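Local coordinates for Ton_1535 (Thermococcus onnurineus, PDB 3ZPJ), which is of unknown function but folds as an all-helical alpha-solenoid containing a left-handed helical turn, at residues Gly14-Ala19 and Met50-Ser55; Asn98-Glu103 and Ser118-His123; Val200-Glu205 and Ala251-Arg256. All coordinates share one frame; numbering follows the deposited sequence.

Interaction 1 of 3, residues Gly14-Ala19 and Met50-Ser55; sequences GYYEEA and MEWIPS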
loop_
_atom_site.group_PDB
_atom_site.type_symbol
_atom_site.label_atom_id
_atom_site.label_comp_id
_atom_site.label_asym_id
_atom_site.label_seq_id
_atom_site.Cartn_x
_atom_site.Cartn_y
_atom_site.Cartn_z
ATOM N N GLY A 14 9.679 -30.486 11.461
ATOM C CA GLY A 14 11.043 -30.117 11.810
ATOM C C GLY A 14 12.134 -30.994 11.207
ATOM O O GLY A 14 13.259 -31.047 11.718
ATOM N N TYR A 15 11.814 -31.686 10.117
ATOM C CA TYR A 15 12.801 -32.501 9.409
ATOM C C TYR A 15 13.482 -31.711 8.289
ATOM O O TYR A 15 13.390 -32.072 7.111
ATOM C CB TYR A 15 12.138 -33.752 8.837
ATOM C CG TYR A 15 12.022 -34.890 9.836
ATOM C CD1 TYR A 15 11.053 -34.869 10.840
ATOM C CD2 TYR A 15 12.890 -35.976 9.782
ATOM C CE1 TYR A 15 10.949 -35.911 11.755
ATOM C CE2 TYR A 15 12.791 -37.008 10.682
ATOM C CZ TYR A 15 11.820 -36.976 11.668
ATOM O OH TYR A 15 11.724 -38.015 12.568
ATOM N N TYR A 16 14.176 -30.642 8.674
ATOM C CA TYR A 16 14.746 -29.684 7.723
ATOM C C TYR A 16 15.737 -30.283 6.720
ATOM O O TYR A 16 15.681 -29.984 5.533
ATOM C CB TYR A 16 15.387 -28.520 8.471
ATOM C CG TYR A 16 14.393 -27.647 9.196
ATOM C CD1 TYR A 16 13.754 -26.619 8.544
ATOM C CD2 TYR A 16 14.096 -27.856 10.540
ATOM C CE1 TYR A 16 12.841 -25.813 9.194
ATOM C CE2 TYR A 16 13.185 -27.050 11.206
ATOM C CZ TYR A 16 12.561 -26.032 10.526
ATOM O OH TYR A 16 11.649 -25.222 11.162
ATOM N N GLU A 17 16.627 -31.139 7.186
ATOM C CA GLU A 17 17.644 -31.695 6.306
ATOM C C GLU A 17 17.016 -32.480 5.155
ATOM O O GLU A 17 17.518 -32.461 4.030
ATOM C CB GLU A 17 18.602 -32.575 7.103
ATOM C CG GLU A 17 19.694 -33.242 6.279
ATOM C CD GLU A 17 20.688 -33.993 7.160
ATOM O OE1 GLU A 17 20.874 -33.587 8.332
ATOM O OE2 GLU A 17 21.273 -34.993 6.690
ATOM N N GLU A 18 15.907 -33.157 5.443
ATOM C CA GLU A 18 15.238 -33.972 4.438
ATOM C C GLU A 18 14.445 -33.125 3.464
ATOM O O GLU A 18 14.410 -33.425 2.276
ATOM C CB GLU A 18 14.312 -34.973 5.096
ATOM C CG GLU A 18 14.942 -36.304 5.345
ATOM C CD GLU A 18 13.974 -37.231 6.030
ATOM O OE1 GLU A 18 12.844 -37.378 5.514
ATOM O OE2 GLU A 18 14.328 -37.784 7.093
ATOM N N ALA A 19 13.802 -32.084 3.984
ATOM C CA ALA A 19 13.094 -31.117 3.155
ATOM C C ALA A 19 14.015 -30.532 2.107
ATOM O O ALA A 19 13.646 -30.416 0.931
ATOM C CB ALA A 19 12.521 -29.994 4.005
ATOM N N MET A 50 17.120 -20.787 13.765
ATOM C CA MET A 50 17.826 -19.782 12.983
ATOM C C MET A 50 19.161 -20.283 12.405
ATOM O O MET A 50 19.657 -19.732 11.424
ATOM C CB MET A 50 18.033 -18.508 13.809
ATOM C CG MET A 50 16.751 -17.788 14.208
ATOM S SD MET A 50 16.036 -16.824 12.870
ATOM C CE MET A 50 14.896 -15.775 13.766
ATOM N N GLU A 51 19.727 -21.338 12.986
ATOM C CA GLU A 51 21.036 -21.824 12.551
ATOM C C GLU A 51 21.004 -22.630 11.247
ATOM O O GLU A 51 22.035 -23.107 10.783
ATOM C CB GLU A 51 21.724 -22.626 13.662
ATOM C CG GLU A 51 21.176 -24.032 13.869
ATOM C CD GLU A 51 19.866 -24.059 14.647
ATOM O OE1 GLU A 51 19.342 -22.976 14.988
ATOM O OE2 GLU A 51 19.364 -25.173 14.918
ATOM N N TRP A 52 19.823 -22.784 10.662
ATOM C CA TRP A 52 19.699 -23.414 9.346
ATOM C C TRP A 52 19.836 -22.382 8.216
ATOM O O TRP A 52 20.227 -22.722 7.097
ATOM C CB TRP A 52 18.363 -24.171 9.207
ATOM C CG TRP A 52 18.384 -25.615 9.698
ATOM C CD1 TRP A 52 17.801 -26.110 10.840
ATOM C CD2 TRP A 52 19.026 -26.735 9.062
ATOM N NE1 TRP A 52 18.047 -27.463 10.948
ATOM C CE2 TRP A 52 18.789 -27.869 9.869
ATOM C CE3 TRP A 52 19.776 -26.888 7.891
ATOM C CZ2 TRP A 52 19.275 -29.126 9.542
ATOM C CZ3 TRP A 52 20.264 -28.143 7.574
ATOM C CH2 TRP A 52 20.012 -29.243 8.394
ATOM N N ILE A 53 19.516 -21.126 8.528
ATOM C CA ILE A 53 19.456 -20.035 7.544
ATOM C C ILE A 53 20.703 -19.812 6.656
ATOM O O ILE A 53 20.568 -19.640 5.433
ATOM C CB ILE A 53 18.980 -18.711 8.204
ATOM C CG1 ILE A 53 17.539 -18.887 8.712
ATOM C CG2 ILE A 53 19.092 -17.523 7.231
ATOM C CD1 ILE A 53 16.895 -17.628 9.276
ATOM N N PRO A 54 21.912 -19.815 7.253
ATOM C CA PRO A 54 23.093 -19.600 6.414
ATOM C C PRO A 54 23.288 -20.706 5.386
ATOM O O PRO A 54 23.611 -20.405 4.232
ATOM C CB PRO A 54 24.244 -19.615 7.432
ATOM C CG PRO A 54 23.618 -19.173 8.703
ATOM C CD PRO A 54 22.276 -19.858 8.680
ATOM N N SER A 55 23.102 -21.956 5.799
ATOM C CA SER A 55 23.286 -23.088 4.897
ATOM C C SER A 55 22.287 -23.095 3.731
ATOM O O SER A 55 22.628 -23.459 2.601
ATOM C CB SER A 55 23.193 -24.400 5.662
ATOM O OG SER A 55 23.314 -25.488 4.766
#
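Y16 and W52 meet as two rings in an offset stack, with the phenol overlapping the five-membered half of the indole. The ring centroids are 4.9 Å apart and the planes are inclined at 30°, so the rings are displaced and not quite parallel. The indole can be followed outward from W52 CB. Its first ring atom on this side, CD1, comes up to CG and CD2 of Y16. Next to it W52 NE1 lies 3.8 Å from Y16 CB, with Y16 CD2 slightly farther off, an oblique approach to the tyrosine ring. At the fusion of the two rings the contact is tightest: W52 CE2 is 3.7 Å from Y16 CB, which sits over one face of the indole and makes a CH-pi contact with the pyrrole ring. Farther along, W52 CZ2 comes within 4.1 Å of E17 N, and at the tip W52 CH2 reaches E17 CB at 3.8 Å.

The Y16 backbone aims CB at the indole; with CG anti to the carbonyl carbon (chi1 -68°) the phenol lies beside it. In E17 the CG is anti to the backbone N (chi1 179°), and the extended chain carries its carboxylate onward past the indole.

G14 closes helix 2-12 in a Schellman motif, a place where its positive phi is easy for a residue without a side chain, and Y15 N-caps helix 16-22. The stack joins this turn between two helices to the segment leading into helix 53-66, while Y16 also packs on V11, I43 and P49. No hydrogen bond crosses between the segments. Cohesion comes from dispersion and CH-pi attraction; tyrosine and tryptophan suit this partly exposed seam because their broad rings give contact area while their OH and NH groups tolerate water.

Interaction 2 of 3, residues Asn98-Glu103 and Ser118-His123; sequences NRAIDE and STLAYH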
loop_
_atom_site.group_PDB
_atom_site.type_symbol
_atom_site.label_atom_id
_atom_site.label_comp_id
_atom_site.label_asym_id
_atom_site.label_seq_id
_atom_site.Cartn_x
_atom_site.Cartn_y
_atom_site.Cartn_z
ATOM N N ASN A 98 22.095 -5.466 -7.178
ATOM C CA ASN A 98 22.996 -4.998 -8.208
ATOM C C ASN A 98 23.400 -6.098 -9.163
ATOM O O ASN A 98 23.615 -5.848 -10.356
ATOM C CB ASN A 98 24.224 -4.349 -7.588
ATOM C CG ASN A 98 23.966 -2.919 -7.177
ATOM O OD1 ASN A 98 23.429 -2.130 -7.957
ATOM N ND2 ASN A 98 24.321 -2.579 -5.945
ATOM N N ARG A 99 23.506 -7.316 -8.641
ATOM C CA ARG A 99 23.765 -8.453 -9.501
ATOM C C ARG A 99 22.569 -8.633 -10.431
ATOM O O ARG A 99 22.737 -8.829 -11.633
ATOM C CB ARG A 99 24.032 -9.723 -8.690
ATOM C CG ARG A 99 25.317 -9.677 -7.868
ATOM C CD ARG A 99 25.688 -11.068 -7.358
ATOM N NE ARG A 99 26.487 -11.007 -6.139
ATOM C CZ ARG A 99 27.147 -12.040 -5.624
ATOM N NH1 ARG A 99 27.115 -13.227 -6.229
ATOM N NH2 ARG A 99 27.844 -11.882 -4.504
ATOM N N ALA A 100 21.367 -8.532 -9.872
ATOM C CA ALA A 100 20.138 -8.645 -10.667
ATOM C C ALA A 100 20.115 -7.628 -11.809
ATOM O O ALA A 100 19.941 -7.997 -12.968
ATOM C CB ALA A 100 18.895 -8.510 -9.781
ATOM N N ILE A 101 20.326 -6.359 -11.474
ATOM C CA ILE A 101 20.480 -5.289 -12.463
ATOM C C ILE A 101 21.487 -5.643 -13.574
ATOM O O ILE A 101 21.191 -5.492 -14.763
ATOM C CB ILE A 101 20.975 -3.977 -11.789
ATOM C CG1 ILE A 101 19.878 -3.365 -10.910
ATOM C CG2 ILE A 101 21.483 -2.980 -12.838
ATOM C CD1 ILE A 101 18.651 -3.041 -11.650
ATOM N N ASP A 102 22.679 -6.088 -13.193
ATOM C CA ASP A 102 23.717 -6.377 -14.191
ATOM C C ASP A 102 23.277 -7.436 -15.183
ATOM O O ASP A 102 23.509 -7.300 -16.384
ATOM C CB ASP A 102 25.009 -6.835 -13.537
ATOM C CG ASP A 102 25.665 -5.751 -12.737
ATOM O OD1 ASP A 102 25.518 -4.567 -13.110
ATOM O OD2 ASP A 102 26.319 -6.093 -11.727
ATOM N N GLU A 103 22.649 -8.487 -14.666
ATOM C CA GLU A 103 22.124 -9.568 -15.492
ATOM C C GLU A 103 20.996 -9.106 -16.414
ATOM O O GLU A 103 20.958 -9.475 -17.587
ATOM C CB GLU A 103 21.661 -10.726 -14.620
ATOM C CG GLU A 103 22.812 -11.382 -13.864
ATOM C CD GLU A 103 23.802 -12.054 -14.791
ATOM O OE1 GLU A 103 23.357 -12.572 -15.841
ATOM O OE2 GLU A 103 25.018 -12.057 -14.480
ATOM N N SER A 118 10.786 -5.295 -14.054
ATOM C CA SER A 118 9.621 -4.993 -13.223
ATOM C C SER A 118 9.472 -6.017 -12.103
ATOM O O SER A 118 8.892 -5.710 -11.063
ATOM C CB SER A 118 8.344 -4.892 -14.068
ATOM O OG SER A 118 8.289 -5.930 -15.025
ATOM N N THR A 119 9.988 -7.227 -12.329
ATOM C CA THR A 119 10.015 -8.295 -11.329
ATOM C C THR A 119 10.991 -7.892 -10.236
ATOM O O THR A 119 10.714 -8.003 -9.039
ATOM C CB THR A 119 10.493 -9.652 -11.947
ATOM O OG1 THR A 119 9.486 -10.173 -12.815
ATOM C CG2 THR A 119 10.777 -10.693 -10.864
ATOM N N LEU A 120 12.146 -7.429 -10.675
ATOM C CA LEU A 120 13.182 -6.948 -9.787
ATOM C C LEU A 120 12.687 -5.728 -9.024
ATOM O O LEU A 120 12.920 -5.599 -7.828
ATOM C CB LEU A 120 14.405 -6.618 -10.625
ATOM C CG LEU A 120 15.564 -5.709 -10.228
ATOM C CD1 LEU A 120 16.012 -5.886 -8.807
ATOM C CD2 LEU A 120 16.718 -6.025 -11.196
ATOM N N ALA A 121 11.994 -4.837 -9.719
ATOM C CA ALA A 121 11.367 -3.708 -9.050
ATOM C C ALA A 121 10.366 -4.201 -8.002
ATOM O O ALA A 121 10.253 -3.635 -6.915
ATOM C CB ALA A 121 10.674 -2.818 -10.057
ATOM N N TYR A 122 9.624 -5.253 -8.332
ATOM C CA TYR A 122 8.644 -5.771 -7.392
ATOM C C TYR A 122 9.359 -6.291 -6.159
ATOM O O TYR A 122 8.897 -6.052 -5.031
ATOM C CB TYR A 122 7.782 -6.863 -8.020
ATOM C CG TYR A 122 6.986 -7.653 -7.008
ATOM C CD1 TYR A 122 5.810 -7.143 -6.479
ATOM C CD2 TYR A 122 7.414 -8.904 -6.572
ATOM C CE1 TYR A 122 5.079 -7.847 -5.551
ATOM C CE2 TYR A 122 6.696 -9.608 -5.628
ATOM C CZ TYR A 122 5.519 -9.078 -5.133
ATOM O OH TYR A 122 4.778 -9.778 -4.207
ATOM N N HIS A 123 10.502 -6.966 -6.366
ATOM C CA HIS A 123 11.285 -7.459 -5.227
ATOM C C HIS A 123 11.888 -6.340 -4.384
ATOM O O HIS A 123 11.918 -6.429 -3.149
ATOM C CB HIS A 123 12.299 -8.521 -5.639
ATOM C CG HIS A 123 11.652 -9.817 -6.001
ATOM N ND1 HIS A 123 11.262 -10.739 -5.053
ATOM C CD2 HIS A 123 11.266 -10.320 -7.196
ATOM C CE1 HIS A 123 10.681 -11.762 -5.654
ATOM N NE2 HIS A 123 10.670 -11.535 -6.952
#
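L120 points its isobutyl group between A100 and I101, and these three side chains make the whole contact. One methyl does most of the work: L120 CD2 lies 3.6 Å from A100 CB and also 3.6 Å from I101 CD1, so it is held by two neighbouring residues of the same helical turn. The other branch, L120 CD1, approaches A100 CB at 4.0 Å and adds a lighter contact.

The conformations explain the fit. In L120 the CG stands roughly anti to the backbone N (chi1 160°), with chi2 at 42°; both are somewhat off the ideal staggered values, and the resulting fork straddles the alanine methyl. I101 starts off to one side of the partner helix, with CG2 anti to the backbone N and CG1 anti to the carbonyl carbon. Its second torsion (-59°) then folds CD1 round instead of letting it run on extended, and this turn brings the terminal methyl to the leucine. The isoleucine and leucine side chains cross at about a right angle, so they meet through branch ends and do not lie alongside each other.

A100 suits its place because it is short: its CA is 7.2 Å from L120 CA, the nearest pair across the segments, and a longer chain would have to share that space with the leucine. The two helices, 90-104 and 110-126, follow one another in sequence and run roughly antiparallel, a helical hairpin of the sort from which alpha-solenoids are built. Neighbouring helices close over the site, with S78 touching A100 and L120, and I136 touching I101. Since every side-chain atom meeting across the segments is aliphatic carbon, the contact rests on hydrophobic burial and dispersion; with no polar pair across the segments, the fit between them depends on how the methyl groups interlock.

Interaction 3 of 3, residues Val200-Glu205 and Ala251-Arg256; sequences VEKKIE and ALWMKR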
loop_
_atom_site.group_PDB
_atom_site.type_symbol
_atom_site.label_atom_id
_atom_site.label_comp_id
_atom_site.label_asym_id
_atom_site.label_seq_id
_atom_site.Cartn_x
_atom_site.Cartn_y
_atom_site.Cartn_z
ATOM N N VAL A 200 -8.115 -0.322 -9.384
ATOM C CA VAL A 200 -7.009 0.480 -8.891
ATOM C C VAL A 200 -7.479 1.881 -8.492
ATOM O O VAL A 200 -6.964 2.463 -7.542
ATOM C CB VAL A 200 -5.826 0.574 -9.892
ATOM C CG1 VAL A 200 -4.729 1.514 -9.343
ATOM C CG2 VAL A 200 -5.240 -0.789 -10.147
ATOM N N GLU A 201 -8.415 2.437 -9.252
ATOM C CA GLU A 201 -8.998 3.712 -8.888
ATOM C C GLU A 201 -9.593 3.598 -7.462
ATOM O O GLU A 201 -9.356 4.449 -6.614
ATOM C CB GLU A 201 -10.057 4.093 -9.922
ATOM C CG GLU A 201 -10.946 5.281 -9.577
ATOM C CD GLU A 201 -11.831 5.666 -10.764
ATOM O OE1 GLU A 201 -11.602 5.130 -11.872
ATOM O OE2 GLU A 201 -12.750 6.493 -10.603
ATOM N N LYS A 202 -10.315 2.508 -7.211
ATOM C CA LYS A 202 -10.872 2.237 -5.895
ATOM C C LYS A 202 -9.779 2.059 -4.830
ATOM O O LYS A 202 -9.917 2.570 -3.725
ATOM C CB LYS A 202 -11.810 1.029 -5.950
ATOM C CG LYS A 202 -12.548 0.761 -4.669
ATOM C CD LYS A 202 -13.589 -0.308 -4.878
ATOM C CE LYS A 202 -14.074 -0.869 -3.565
ATOM N NZ LYS A 202 -14.895 -2.094 -3.787
ATOM N N LYS A 203 -8.678 1.383 -5.161
ATOM C CA LYS A 203 -7.589 1.226 -4.174
ATOM C C LYS A 203 -6.924 2.566 -3.839
ATOM O O LYS A 203 -6.303 2.731 -2.782
ATOM C CB LYS A 203 -6.537 0.205 -4.642
ATOM C CG LYS A 203 -7.065 -1.226 -4.750
ATOM C CD LYS A 203 -6.001 -2.188 -5.242
ATOM C CE LYS A 203 -6.412 -3.649 -5.111
ATOM N NZ LYS A 203 -5.471 -4.582 -5.851
ATOM N N ILE A 204 -7.057 3.530 -4.742
ATOM C CA ILE A 204 -6.492 4.854 -4.501
ATOM C C ILE A 204 -7.377 5.670 -3.553
ATOM O O ILE A 204 -6.862 6.321 -2.637
ATOM C CB ILE A 204 -6.267 5.610 -5.815
ATOM C CG1 ILE A 204 -5.102 4.972 -6.587
ATOM C CG2 ILE A 204 -5.986 7.083 -5.533
ATOM C CD1 ILE A 204 -4.988 5.425 -8.049
ATOM N N GLU A 205 -8.700 5.614 -3.743
ATOM C CA GLU A 205 -9.610 6.296 -2.807
ATOM C C GLU A 205 -9.434 5.679 -1.427
ATOM O O GLU A 205 -9.400 6.372 -0.429
ATOM C CB GLU A 205 -11.081 6.157 -3.205
ATOM C CG GLU A 205 -11.478 6.722 -4.556
ATOM C CD GLU A 205 -12.974 6.515 -4.845
ATOM O OE1 GLU A 205 -13.793 6.684 -3.911
ATOM O OE2 GLU A 205 -13.326 6.159 -5.994
ATOM N N ALA A 251 -14.522 4.567 9.303
ATOM C CA ALA A 251 -15.937 4.913 9.218
ATOM C C ALA A 251 -16.190 5.646 7.900
ATOM O O ALA A 251 -17.191 5.418 7.231
ATOM C CB ALA A 251 -16.351 5.769 10.395
ATOM N N LEU A 252 -15.258 6.510 7.524
ATOM C CA LEU A 252 -15.402 7.295 6.309
ATOM C C LEU A 252 -15.385 6.392 5.070
ATOM O O LEU A 252 -16.124 6.602 4.110
ATOM C CB LEU A 252 -14.287 8.344 6.229
ATOM C CG LEU A 252 -14.401 9.372 5.107
ATOM C CD1 LEU A 252 -15.779 10.034 5.136
ATOM C CD2 LEU A 252 -13.298 10.399 5.249
ATOM N N TRP A 253 -14.542 5.376 5.090
ATOM C CA TRP A 253 -14.489 4.480 3.945
ATOM C C TRP A 253 -15.771 3.641 3.881
ATOM O O TRP A 253 -16.336 3.421 2.810
ATOM C CB TRP A 253 -13.239 3.590 3.968
ATOM C CG TRP A 253 -13.291 2.623 2.847
ATOM C CD1 TRP A 253 -13.600 1.297 2.916
ATOM C CD2 TRP A 253 -13.095 2.921 1.467
ATOM N NE1 TRP A 253 -13.590 0.740 1.659
ATOM C CE2 TRP A 253 -13.278 1.720 0.750
ATOM C CE3 TRP A 253 -12.757 4.085 0.763
ATOM C CZ2 TRP A 253 -13.151 1.652 -0.633
ATOM C CZ3 TRP A 253 -12.646 4.022 -0.602
ATOM C CH2 TRP A 253 -12.834 2.810 -1.290
ATOM N N MET A 254 -16.247 3.202 5.041
ATOM C CA MET A 254 -17.475 2.434 5.095
ATOM C C MET A 254 -18.616 3.281 4.535
ATOM O O MET A 254 -19.519 2.771 3.858
ATOM C CB MET A 254 -17.759 1.981 6.536
ATOM C CG MET A 254 -16.640 1.136 7.126
ATOM S SD MET A 254 -16.947 0.575 8.789
ATOM C CE MET A 254 -18.423 -0.328 8.470
ATOM N N LYS A 255 -18.565 4.579 4.815
ATOM C CA LYS A 255 -19.633 5.484 4.413
ATOM C C LYS A 255 -19.650 5.584 2.903
ATOM O O LYS A 255 -20.702 5.692 2.297
ATOM C CB LYS A 255 -19.419 6.863 5.021
ATOM C CG LYS A 255 -20.524 7.885 4.750
ATOM C CD LYS A 255 -20.042 9.256 5.202
ATOM C CE LYS A 255 -20.799 10.395 4.518
ATOM N NZ LYS A 255 -22.173 10.561 5.088
ATOM N N ARG A 256 -18.469 5.523 2.302
ATOM C CA ARG A 256 -18.331 5.719 0.873
ATOM C C ARG A 256 -18.647 4.467 0.038
ATOM O O ARG A 256 -18.987 4.570 -1.141
ATOM C CB ARG A 256 -16.944 6.279 0.584
ATOM C CG ARG A 256 -16.819 7.671 1.183
ATOM C CD ARG A 256 -15.448 8.293 1.028
ATOM N NE ARG A 256 -15.487 9.711 1.393
ATOM C CZ ARG A 256 -14.412 10.485 1.503
ATOM N NH1 ARG A 256 -13.206 9.978 1.287
ATOM N NH2 ARG A 256 -14.540 11.764 1.832
#
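The indole of W253 receives K202 at its edge, with K202 CG in the ring plane and 4.0 Å from W253 CH2. Two backbone atoms approach the same benzene rim obliquely: K202 O, 3.8 Å from W253 CH2, and E205 C, near W253 CZ3. A second flat group, the guanidinium of R256, has L252 CG of its own helix over one face. W253 CG is anti to the backbone N (chi1 175°), and this throws the six-membered ring across to helix 194-209. There E205 CB meets W253 CZ3 at 3.7 Å, while the extended lysine crosses the indole at about a right angle and brings CE to 4.0 Å from W253 CZ2.

In this alpha-solenoid the ring bridges helices 194-209 and 240-256, which are well separated in sequence, and it also touches L206 and T209. A long flat residue suits such a span. Replacing W253 with an alanine would probably open a gap beside K202 and E205 and leave the lysine methylenes without their partner. The lysine and glutamate contribute aliphatic stems here; E205 OE1 stands 6.2 Å from R256 NH1, too far to pair, and R256 is salt-bridged to E292.

In the fold
The three contacts follow one another along the chain, each closing before the next opens, and none touches another. Interaction 1 lies near the N-terminal end, its centre about 33 Å from that of the chain. Interaction 2 follows with its centre about 27 Å from that of interaction 1, and their nearest atoms are about 13 Å apart. Interaction 3 lies across the chain's centre from both: its centre is about 33 Å from that of interaction 2 and about 44 Å from that of interaction 1. The series thus samples successive parts of an elongated solenoid, from a surface contact near one end, through a buried one, to a partly buried one nearest the chain's centre. No active site or ligand is known here to connect them.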